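Methylaspartate ammonia-lyase (PDB 1KKO) catalyses the reversible, magnesium-dependent anti elimination of ammonia from L-threo-3-methylaspartate to give mesaconate, a step in glutamate degradation. Local coordinates at residues A65-Q73 / T360-R369; V302-Y313 / S324-L335. All coordinates share one frame; numbering follows the deposited sequence.

Contact 1: residues A65-Q73 / T360-R369. With SO4 (sulfate ion), chain C.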
loop_
_atom_site.group_PDB
_atom_site.type_symbol
_atom_site.label_atom_id
_atom_site.label_comp_id
_atom_site.label_asym_id
_atom_site.label_seq_id
_atom_site.Cartn_x
_atom_site.Cartn_y
_atom_site.Cartn_z
ATOM N N ALA A 65 9.478 -16.011 -10.034
ATOM C CA ALA A 65 8.448 -15.176 -10.654
ATOM C C ALA A 65 7.235 -15.120 -9.745
ATOM O O ALA A 65 6.899 -16.111 -9.112
ATOM C CB ALA A 65 8.080 -15.740 -12.004
ATOM N N VAL A 66 6.576 -13.967 -9.710
ATOM C CA VAL A 66 5.452 -13.771 -8.815
ATOM C C VAL A 66 4.220 -13.176 -9.480
ATOM O O VAL A 66 4.300 -12.411 -10.451
ATOM C CB VAL A 66 5.848 -12.875 -7.600
ATOM C CG1 VAL A 66 7.001 -13.486 -6.841
ATOM C CG2 VAL A 66 6.213 -11.458 -8.033
ATOM N N GLY A 67 3.075 -13.556 -8.938
ATOM C CA GLY A 67 1.799 -13.020 -9.363
ATOM C C GLY A 67 0.801 -13.251 -8.254
ATOM O O GLY A 67 0.968 -14.154 -7.443
ATOM N N ASP A 68 -0.268 -12.460 -8.220
ATOM C CA ASP A 68 -1.296 -12.621 -7.200
ATOM C C ASP A 68 -2.681 -12.812 -7.782
ATOM O O ASP A 68 -3.159 -12.002 -8.577
ATOM C CB ASP A 68 -1.347 -11.396 -6.287
ATOM C CG ASP A 68 -0.302 -11.406 -5.203
ATOM O OD1 ASP A 68 0.210 -12.481 -4.866
ATOM O OD2 ASP A 68 0.039 -10.361 -4.635
ATOM N N CYS A 69 -3.313 -13.886 -7.346
ATOM C CA CYS A 69 -4.708 -14.125 -7.633
ATOM C C CYS A 69 -5.506 -13.191 -6.738
ATOM O O CYS A 69 -5.378 -13.264 -5.515
ATOM C CB CYS A 69 -5.078 -15.568 -7.316
ATOM S SG CYS A 69 -4.095 -16.805 -8.196
ATOM N N ALA A 70 -6.345 -12.345 -7.336
ATOM C CA ALA A 70 -7.114 -11.353 -6.593
ATOM C C ALA A 70 -8.382 -11.056 -7.365
ATOM O O ALA A 70 -8.423 -11.234 -8.587
ATOM C CB ALA A 70 -6.310 -10.080 -6.399
ATOM N N ALA A 71 -9.392 -10.585 -6.649
ATOM C CA ALA A 71 -10.697 -10.302 -7.212
ATOM C C ALA A 71 -11.197 -8.958 -6.709
ATOM O O ALA A 71 -10.748 -8.455 -5.671
ATOM C CB ALA A 71 -11.655 -11.387 -6.849
ATOM N N VAL A 72 -12.164 -8.391 -7.422
ATOM C CA VAL A 72 -12.633 -7.058 -7.081
ATOM C C VAL A 72 -13.432 -7.002 -5.786
ATOM O O VAL A 72 -13.956 -8.002 -5.302
ATOM C CB VAL A 72 -13.457 -6.423 -8.230
ATOM C CG1 VAL A 72 -12.667 -6.437 -9.538
ATOM C CG2 VAL A 72 -14.771 -7.105 -8.398
ATOM N N GLN A 73 -13.512 -5.801 -5.240
ATOM C CA GLN A 73 -14.253 -5.545 -4.017
ATOM C C GLN A 73 -15.685 -6.055 -4.128
ATOM O O GLN A 73 -16.159 -6.796 -3.275
ATOM C CB GLN A 73 -14.252 -4.040 -3.737
ATOM C CG GLN A 73 -15.135 -3.609 -2.546
ATOM C CD GLN A 73 -15.057 -2.114 -2.231
ATOM O OE1 GLN A 73 -15.530 -1.672 -1.174
ATOM N NE2 GLN A 73 -14.474 -1.341 -3.119
ATOM N N THR A 360 -9.005 -2.641 -8.981
ATOM C CA THR A 360 -9.751 -2.577 -7.742
ATOM C C THR A 360 -8.867 -2.214 -6.578
ATOM O O THR A 360 -7.670 -2.509 -6.560
ATOM C CB THR A 360 -10.415 -3.946 -7.500
ATOM O OG1 THR A 360 -11.135 -3.954 -6.252
ATOM C CG2 THR A 360 -9.390 -5.082 -7.419
ATOM N N CYS A 361 -9.462 -1.569 -5.586
ATOM C CA CYS A 361 -8.783 -1.370 -4.312
ATOM C C CYS A 361 -8.472 -2.704 -3.641
ATOM O O CYS A 361 -7.587 -2.777 -2.801
ATOM C CB CYS A 361 -9.621 -0.520 -3.355
ATOM S SG CYS A 361 -11.242 -1.176 -2.934
ATOM N N ASN A 362 -9.168 -3.764 -4.040
ATOM C CA ASN A 362 -9.049 -5.052 -3.378
ATOM C C ASN A 362 -8.042 -6.001 -3.996
ATOM O O ASN A 362 -8.119 -7.190 -3.759
ATOM C CB ASN A 362 -10.405 -5.752 -3.296
ATOM C CG ASN A 362 -10.406 -6.883 -2.300
ATOM O OD1 ASN A 362 -9.827 -6.766 -1.211
ATOM N ND2 ASN A 362 -11.064 -7.979 -2.656
ATOM N N GLU A 363 -7.084 -5.489 -4.758
ATOM C CA GLU A 363 -6.047 -6.346 -5.301
ATOM C C GLU A 363 -4.756 -6.137 -4.502
ATOM O O GLU A 363 -4.837 -5.846 -3.310
ATOM C CB GLU A 363 -5.937 -6.255 -6.827
ATOM C CG GLU A 363 -5.642 -4.906 -7.438
ATOM C CD GLU A 363 -5.697 -5.007 -8.957
ATOM O OE1 GLU A 363 -6.605 -4.415 -9.587
ATOM O OE2 GLU A 363 -4.827 -5.692 -9.517
ATOM N N THR A 364 -3.586 -6.344 -5.104
ATOM C CA THR A 364 -2.348 -6.387 -4.323
ATOM C C THR A 364 -1.246 -5.533 -4.906
ATOM O O THR A 364 -1.353 -4.982 -5.985
ATOM C CB THR A 364 -1.795 -7.815 -4.197
ATOM O OG1 THR A 364 -1.225 -8.222 -5.456
ATOM C CG2 THR A 364 -2.873 -8.818 -3.858
ATOM N N GLU A 365 -0.152 -5.444 -4.163
ATOM C CA GLU A 365 1.009 -4.712 -4.621
ATOM C C GLU A 365 1.611 -5.375 -5.853
ATOM O O GLU A 365 2.075 -4.696 -6.763
ATOM C CB GLU A 365 2.028 -4.520 -3.488
ATOM C CG GLU A 365 3.115 -5.575 -3.296
ATOM C CD GLU A 365 2.668 -6.914 -2.735
ATOM O OE1 GLU A 365 1.464 -7.241 -2.750
ATOM O OE2 GLU A 365 3.566 -7.666 -2.298
ATOM N N ILE A 366 1.593 -6.703 -5.892
ATOM C CA ILE A 366 2.147 -7.427 -7.029
ATOM C C ILE A 366 1.255 -7.293 -8.248
ATOM O O ILE A 366 1.744 -7.085 -9.350
ATOM C CB ILE A 366 2.360 -8.914 -6.686
ATOM C CG1 ILE A 366 3.487 -9.048 -5.666
ATOM C CG2 ILE A 366 2.638 -9.722 -7.949
ATOM C CD1 ILE A 366 3.754 -10.439 -5.196
ATOM N N SER A 367 -0.053 -7.410 -8.080
ATOM C CA SER A 367 -0.933 -7.308 -9.241
ATOM C C SER A 367 -0.864 -5.897 -9.803
ATOM O O SER A 367 -0.803 -5.707 -11.019
ATOM C CB SER A 367 -2.356 -7.753 -8.911
ATOM O OG SER A 367 -3.009 -6.878 -8.003
ATOM N N ALA A 368 -0.844 -4.891 -8.935
ATOM C CA ALA A 368 -0.746 -3.513 -9.391
ATOM C C ALA A 368 0.578 -3.265 -10.105
ATOM O O ALA A 368 0.604 -2.635 -11.163
ATOM C CB ALA A 368 -0.896 -2.543 -8.237
ATOM N N ARG A 369 1.676 -3.745 -9.537
ATOM C CA ARG A 369 2.981 -3.548 -10.136
ATOM C C ARG A 369 3.015 -4.194 -11.522
ATOM O O ARG A 369 3.570 -3.638 -12.474
ATOM C CB ARG A 369 4.050 -4.135 -9.217
ATOM C CG ARG A 369 5.451 -3.842 -9.619
ATOM C CD ARG A 369 6.439 -4.310 -8.603
ATOM N NE ARG A 369 6.490 -5.763 -8.498
ATOM C CZ ARG A 369 6.355 -6.460 -7.378
ATOM N NH1 ARG A 369 6.095 -5.868 -6.216
ATOM N NH2 ARG A 369 6.457 -7.769 -7.434
HETATM S S SO4 C . -13.134 -0.960 -6.748
HETATM O O1 SO4 C . -13.081 -2.440 -6.852
HETATM O O2 SO4 C . -14.311 -0.724 -5.831
HETATM O O3 SO4 C . -11.906 -0.446 -6.153
HETATM O O4 SO4 C . -13.400 -0.273 -8.035
HETATM O O HOH W 1 0.904 -9.833 -2.158
HETATM O O HOH W 2 -8.705 -10.145 -3.940
#
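D68 of strand 64-69 points its side chain at the first turn of helix 365-378. Its CB lies 3.3 Å from T364 OG1, with T364 CG2 a little farther off, and its CG faces the same hydroxyl and methyl. At the tip, OD2 takes a 2.6 Å hydrogen bond from T364 OG1 through the lone pair turned away from OD1, while the I366 side chain crosses at about a right angle, its CB 3.4 Å from D68 OD2. OD1 is held by S54 on the neighbouring strand, which helps fix the rotation of the carboxylate. OD2 also comes within 3.9 Å of E365 OE1; a water that bridges these two oxygens, and R404 of the second subunit, which pairs with E365, probably ease this like-charge approach. T364 OG1 has a second task: it accepts from S367 N as the helix N-cap, and S367 OG accepts from T364 N, a capping box. Beyond D68, I366 CG2 meets G67 CA at 3.7 Å, its CD1 touches V66 CG2, and the same V66 methyl meets the guanidinium edge of R369 in plane.

At the other end the loops run close together. T360 OG1, anti to its own nitrogen (chi1 178°), accepts from Q73 N at 3.2 Å and from N362 N, an ST turn, and donates to sulfate O1 at 2.5 Å. C361 N gives a nearly straight bond to sulfate O3 (2.7 Å, 171°). N362, whose OD1 is held by S13, adds a weak bond from ND2 to A71 O. The sulfate, probably from the crystallisation liquor, thus lies beside residues assigned to methylaspartate binding, where the N-terminal domain meets the barrel's C-terminal strand ends, the characteristic active-site location of the enolase superfamily.

Contact 2: residues V302-Y313 / S324-L335. With SO4 (sulfate ion), chain C.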
loop_
_atom_site.group_PDB
_atom_site.type_symbol
_atom_site.label_atom_id
_atom_site.label_comp_id
_atom_site.label_asym_id
_atom_site.label_seq_id
_atom_site.Cartn_x
_atom_site.Cartn_y
_atom_site.Cartn_z
ATOM N N VAL A 302 -18.174 17.049 -21.733
ATOM C CA VAL A 302 -18.108 16.054 -20.663
ATOM C C VAL A 302 -18.150 14.660 -21.270
ATOM O O VAL A 302 -18.914 14.389 -22.185
ATOM C CB VAL A 302 -19.257 16.212 -19.645
ATOM C CG1 VAL A 302 -19.109 15.199 -18.507
ATOM C CG2 VAL A 302 -19.300 17.624 -19.081
ATOM N N LYS A 303 -17.329 13.761 -20.738
ATOM C CA LYS A 303 -17.250 12.406 -21.264
ATOM C C LYS A 303 -17.818 11.385 -20.284
ATOM O O LYS A 303 -17.834 11.634 -19.092
ATOM C CB LYS A 303 -15.796 12.071 -21.594
ATOM C CG LYS A 303 -15.263 12.861 -22.790
ATOM C CD LYS A 303 -13.799 12.569 -23.027
ATOM C CE LYS A 303 -13.236 13.307 -24.219
ATOM N NZ LYS A 303 -11.761 13.127 -24.271
ATOM N N ILE A 304 -18.296 10.258 -20.798
ATOM C CA ILE A 304 -18.791 9.187 -19.927
ATOM C C ILE A 304 -17.955 7.921 -20.098
ATOM O O ILE A 304 -17.379 7.649 -21.161
ATOM C CB ILE A 304 -20.318 8.909 -20.080
ATOM C CG1 ILE A 304 -20.676 8.455 -21.493
ATOM C CG2 ILE A 304 -21.118 10.135 -19.640
ATOM C CD1 ILE A 304 -22.080 7.871 -21.608
ATOM N N VAL A 305 -17.899 7.167 -19.003
ATOM C CA VAL A 305 -17.091 5.969 -18.895
ATOM C C VAL A 305 -17.973 4.763 -18.574
ATOM O O VAL A 305 -18.730 4.783 -17.600
ATOM C CB VAL A 305 -16.059 6.117 -17.757
ATOM C CG1 VAL A 305 -15.082 4.942 -17.770
ATOM C CG2 VAL A 305 -15.318 7.429 -17.862
ATOM N N ALA A 306 -17.864 3.706 -19.372
ATOM C CA ALA A 306 -18.552 2.455 -19.095
ATOM C C ALA A 306 -17.803 1.691 -18.025
ATOM O O ALA A 306 -16.583 1.744 -17.932
ATOM C CB ALA A 306 -18.657 1.625 -20.327
ATOM N N ASP A 307 -18.543 0.946 -17.224
ATOM C CA ASP A 307 -17.937 0.128 -16.181
ATOM C C ASP A 307 -18.821 -1.096 -15.945
ATOM O O ASP A 307 -18.485 -2.199 -16.375
ATOM C CB ASP A 307 -17.762 0.969 -14.924
ATOM C CG ASP A 307 -17.215 0.192 -13.762
ATOM O OD1 ASP A 307 -16.563 -0.855 -13.956
ATOM O OD2 ASP A 307 -17.388 0.583 -12.590
ATOM N N GLU A 308 -19.957 -0.897 -15.282
ATOM C CA GLU A 308 -20.885 -1.994 -15.019
ATOM C C GLU A 308 -21.266 -2.714 -16.318
ATOM O O GLU A 308 -21.594 -2.081 -17.320
ATOM C CB GLU A 308 -22.166 -1.478 -14.352
ATOM C CG GLU A 308 -21.998 -0.665 -13.073
ATOM C CD GLU A 308 -21.856 0.839 -13.296
ATOM O OE1 GLU A 308 -21.427 1.269 -14.394
ATOM O OE2 GLU A 308 -22.178 1.602 -12.353
ATOM N N TRP A 309 -21.232 -4.041 -16.262
ATOM C CA TRP A 309 -21.596 -4.950 -17.354
ATOM C C TRP A 309 -20.548 -5.013 -18.455
ATOM O O TRP A 309 -20.750 -5.705 -19.454
ATOM C CB TRP A 309 -22.993 -4.644 -17.912
ATOM C CG TRP A 309 -23.984 -4.705 -16.794
ATOM C CD1 TRP A 309 -24.582 -3.654 -16.184
ATOM C CD2 TRP A 309 -24.400 -5.873 -16.082
ATOM N NE1 TRP A 309 -25.386 -4.092 -15.159
ATOM C CE2 TRP A 309 -25.290 -5.456 -15.077
ATOM C CE3 TRP A 309 -24.137 -7.233 -16.215
ATOM C CZ2 TRP A 309 -25.891 -6.346 -14.195
ATOM C CZ3 TRP A 309 -24.752 -8.119 -15.342
ATOM C CH2 TRP A 309 -25.614 -7.667 -14.353
ATOM N N CYS A 310 -19.418 -4.327 -18.257
ATOM C CA CYS A 310 -18.314 -4.347 -19.208
ATOM C C CYS A 310 -17.150 -5.011 -18.489
ATOM O O CYS A 310 -16.282 -4.340 -17.954
ATOM C CB CYS A 310 -17.979 -2.932 -19.644
ATOM S SG CYS A 310 -16.783 -2.889 -20.980
ATOM N N ASN A 311 -17.152 -6.343 -18.474
ATOM C CA ASN A 311 -16.206 -7.113 -17.665
ATOM C C ASN A 311 -15.078 -7.775 -18.430
ATOM O O ASN A 311 -13.902 -7.583 -18.102
ATOM C CB ASN A 311 -16.952 -8.216 -16.900
ATOM C CG ASN A 311 -18.035 -7.687 -16.013
ATOM O OD1 ASN A 311 -17.870 -6.670 -15.329
ATOM N ND2 ASN A 311 -19.161 -8.397 -15.977
ATOM N N THR A 312 -15.437 -8.589 -19.420
ATOM C CA THR A 312 -14.488 -9.402 -20.154
ATOM C C THR A 312 -13.953 -8.694 -21.382
ATOM O O THR A 312 -14.458 -7.647 -21.796
ATOM C CB THR A 312 -15.167 -10.681 -20.648
ATOM O OG1 THR A 312 -16.157 -10.317 -21.620
ATOM C CG2 THR A 312 -15.929 -11.406 -19.516
ATOM N N TYR A 313 -12.955 -9.316 -21.993
ATOM C CA TYR A 313 -12.412 -8.834 -23.261
ATOM C C TYR A 313 -13.548 -8.655 -24.280
ATOM O O TYR A 313 -13.671 -7.597 -24.899
ATOM C CB TYR A 313 -11.359 -9.807 -23.824
ATOM C CG TYR A 313 -11.020 -9.448 -25.248
ATOM C CD1 TYR A 313 -10.153 -8.416 -25.530
ATOM C CD2 TYR A 313 -11.626 -10.094 -26.311
ATOM C CE1 TYR A 313 -9.883 -8.047 -26.830
ATOM C CE2 TYR A 313 -11.351 -9.737 -27.616
ATOM C CZ TYR A 313 -10.472 -8.715 -27.871
ATOM O OH TYR A 313 -10.188 -8.311 -29.172
ATOM N N SER A 324 -20.507 3.267 -27.711
ATOM C CA SER A 324 -21.424 3.518 -26.614
ATOM C C SER A 324 -21.034 4.627 -25.651
ATOM O O SER A 324 -21.897 5.159 -24.953
ATOM C CB SER A 324 -21.651 2.221 -25.847
ATOM O OG SER A 324 -20.447 1.754 -25.270
ATOM N N CYS A 325 -19.756 4.988 -25.614
ATOM C CA CYS A 325 -19.262 5.931 -24.625
ATOM C C CYS A 325 -17.865 6.350 -25.031
ATOM O O CYS A 325 -17.335 5.848 -26.013
ATOM C CB CYS A 325 -19.233 5.268 -23.246
ATOM S SG CYS A 325 -18.332 3.729 -23.226
ATOM N N HIS A 326 -17.277 7.268 -24.287
ATOM C CA HIS A 326 -15.972 7.798 -24.647
ATOM C C HIS A 326 -14.810 6.985 -24.132
ATOM O O HIS A 326 -13.741 7.000 -24.721
ATOM C CB HIS A 326 -15.845 9.215 -24.116
ATOM C CG HIS A 326 -16.975 10.093 -24.530
ATOM N ND1 HIS A 326 -18.127 10.208 -23.785
ATOM C CD2 HIS A 326 -17.152 10.868 -25.626
ATOM C CE1 HIS A 326 -18.964 11.021 -24.403
ATOM N NE2 HIS A 326 -18.395 11.441 -25.518
HETATM N N MSE A 327 -15.029 6.295 -23.018
HETATM C CA MSE A 327 -13.983 5.566 -22.321
HETATM C C MSE A 327 -14.608 4.353 -21.671
HETATM O O MSE A 327 -15.774 4.393 -21.286
HETATM C CB MSE A 327 -13.381 6.473 -21.248
HETATM C CG MSE A 327 -12.313 5.839 -20.386
HETATM SE SE MSE A 327 -11.623 7.088 -19.062
HETATM C CE MSE A 327 -10.107 7.736 -20.049
ATOM N N VAL A 328 -13.845 3.268 -21.575
ATOM C CA VAL A 328 -14.297 2.071 -20.883
ATOM C C VAL A 328 -13.313 1.696 -19.784
ATOM O O VAL A 328 -12.104 1.737 -20.001
ATOM C CB VAL A 328 -14.428 0.849 -21.820
ATOM C CG1 VAL A 328 -15.588 1.012 -22.776
ATOM C CG2 VAL A 328 -13.174 0.603 -22.574
ATOM N N GLN A 329 -13.827 1.339 -18.609
ATOM C CA GLN A 329 -12.960 0.788 -17.560
ATOM C C GLN A 329 -12.712 -0.701 -17.815
ATOM O O GLN A 329 -13.626 -1.524 -17.697
ATOM C CB GLN A 329 -13.487 0.956 -16.123
ATOM C CG GLN A 329 -12.389 0.387 -15.186
ATOM C CD GLN A 329 -12.618 0.403 -13.689
ATOM O OE1 GLN A 329 -11.895 -0.301 -12.964
ATOM N NE2 GLN A 329 -13.600 1.163 -13.218
ATOM N N ILE A 330 -11.470 -1.010 -18.181
ATOM C CA ILE A 330 -10.965 -2.365 -18.323
ATOM C C ILE A 330 -10.564 -2.731 -16.886
ATOM O O ILE A 330 -9.503 -2.344 -16.398
ATOM C CB ILE A 330 -9.784 -2.334 -19.310
ATOM C CG1 ILE A 330 -10.259 -1.827 -20.686
ATOM C CG2 ILE A 330 -9.107 -3.692 -19.440
ATOM C CD1 ILE A 330 -9.130 -1.546 -21.654
ATOM N N LYS A 331 -11.472 -3.394 -16.185
ATOM C CA LYS A 331 -11.298 -3.643 -14.748
ATOM C C LYS A 331 -10.480 -4.916 -14.629
ATOM O O LYS A 331 -10.999 -6.032 -14.634
ATOM C CB LYS A 331 -12.634 -3.736 -14.042
ATOM C CG LYS A 331 -12.481 -3.714 -12.537
ATOM C CD LYS A 331 -13.806 -3.555 -11.817
ATOM C CE LYS A 331 -13.641 -2.987 -10.415
ATOM N NZ LYS A 331 -13.459 -1.524 -10.438
ATOM N N THR A 332 -9.175 -4.725 -14.514
ATOM C CA THR A 332 -8.233 -5.788 -14.822
ATOM C C THR A 332 -8.503 -7.184 -14.256
ATOM O O THR A 332 -8.424 -8.126 -15.008
ATOM C CB THR A 332 -6.775 -5.350 -14.567
ATOM O OG1 THR A 332 -6.569 -5.046 -13.181
ATOM C CG2 THR A 332 -6.409 -4.086 -15.362
ATOM N N PRO A 333 -8.835 -7.381 -12.976
ATOM C CA PRO A 333 -9.000 -8.767 -12.511
ATOM C C PRO A 333 -10.136 -9.488 -13.227
ATOM O O PRO A 333 -10.114 -10.700 -13.373
ATOM C CB PRO A 333 -9.296 -8.608 -11.010
ATOM C CG PRO A 333 -8.813 -7.255 -10.658
ATOM C CD PRO A 333 -9.071 -6.421 -11.881
ATOM N N ASP A 334 -11.132 -8.736 -13.667
ATOM C CA ASP A 334 -12.289 -9.333 -14.316
ATOM C C ASP A 334 -12.022 -9.872 -15.718
ATOM O O ASP A 334 -12.854 -10.592 -16.259
ATOM C CB ASP A 334 -13.420 -8.324 -14.386
ATOM C CG ASP A 334 -14.029 -8.015 -13.042
ATOM O OD1 ASP A 334 -14.103 -8.924 -12.169
ATOM O OD2 ASP A 334 -14.478 -6.875 -12.809
ATOM N N LEU A 335 -10.881 -9.533 -16.289
ATOM C CA LEU A 335 -10.541 -10.018 -17.621
ATOM C C LEU A 335 -9.850 -11.369 -17.567
ATOM O O LEU A 335 -9.592 -11.951 -18.601
ATOM C CB LEU A 335 -9.649 -9.026 -18.366
ATOM C CG LEU A 335 -10.412 -7.860 -18.988
ATOM C CD1 LEU A 335 -10.664 -6.753 -17.982
ATOM C CD2 LEU A 335 -9.692 -7.338 -20.210
HETATM S S SO4 C . -13.134 -0.960 -6.748
HETATM O O1 SO4 C . -13.081 -2.440 -6.852
HETATM O O2 SO4 C . -14.311 -0.724 -5.831
HETATM O O3 SO4 C . -11.906 -0.446 -6.153
HETATM O O4 SO4 C . -13.400 -0.273 -8.035
HETATM O O HOH W 3 -15.961 -1.176 -11.281
HETATM O O HOH W 4 -15.736 1.550 -10.798
HETATM O O HOH W 5 -13.504 -4.835 -17.560
HETATM O O HOH W 6 -15.805 -5.105 -14.434
HETATM O O HOH W 7 -11.573 -11.540 -20.568
#
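I304 of strand 303-306 and H326, just before the parallel strand 327-330, exchange bonds: I304 N donates to H326 ND1 (3.0 Å, 169°) from 29° out of the ring plane, while I304 O accepts from both H326 N and M327 N. Backbone bonds continue the pairing from A306 N to M327 O and from Q329 N to A306 O, each 2.9 Å.

Apolar packing divides between the sheet's two faces. V305 and M327, a selenomethionine, lie side by side, CG2 to SE 3.9 Å; on the opposite face A306 CB meets C325 SG and V328 CG1. K303 CG makes a CH-pi contact over the H326 ring, its centroid 3.9 Å away.

Waters join the polar ends: one bridges D307 OD2 and K331 NZ, another D307 OD2 and Q329 NE2, an amide bonded more strongly to E273. Besides its water, K331 NZ lies among sulfate O4 (2.7 Å), the G359 carbonyl and, at a longer 3.2 Å, Q329 OE1. The magnesium ligand D307, substrate-binding Q329 and proton acceptor K331 therefore gather at the C-terminal ends of the strands in a beta-alpha-beta unit of the TIM barrel.

In the fold
Both contacts are buried, but they join different levels of the fold. Contact 2 links neighbouring strands within the barrel, 11 residues apart at the closest ends, and relies mainly on regular backbone bonding. Contact 1 spans 287 residues and joins the N-terminal antiparallel sheet to a barrel loop and helix, relying more on side-chain hydroxyls, a carboxylate and helix capping; around the capped helix end it also packs against the second subunit, whereas contact 2 touches no other chain. Their centres lie 19 Å apart, yet they meet at the active site: V72 CG1 packs on K331 CE at 3.7 Å, and both contacts supply hydrogen-bond donors to one sulfate.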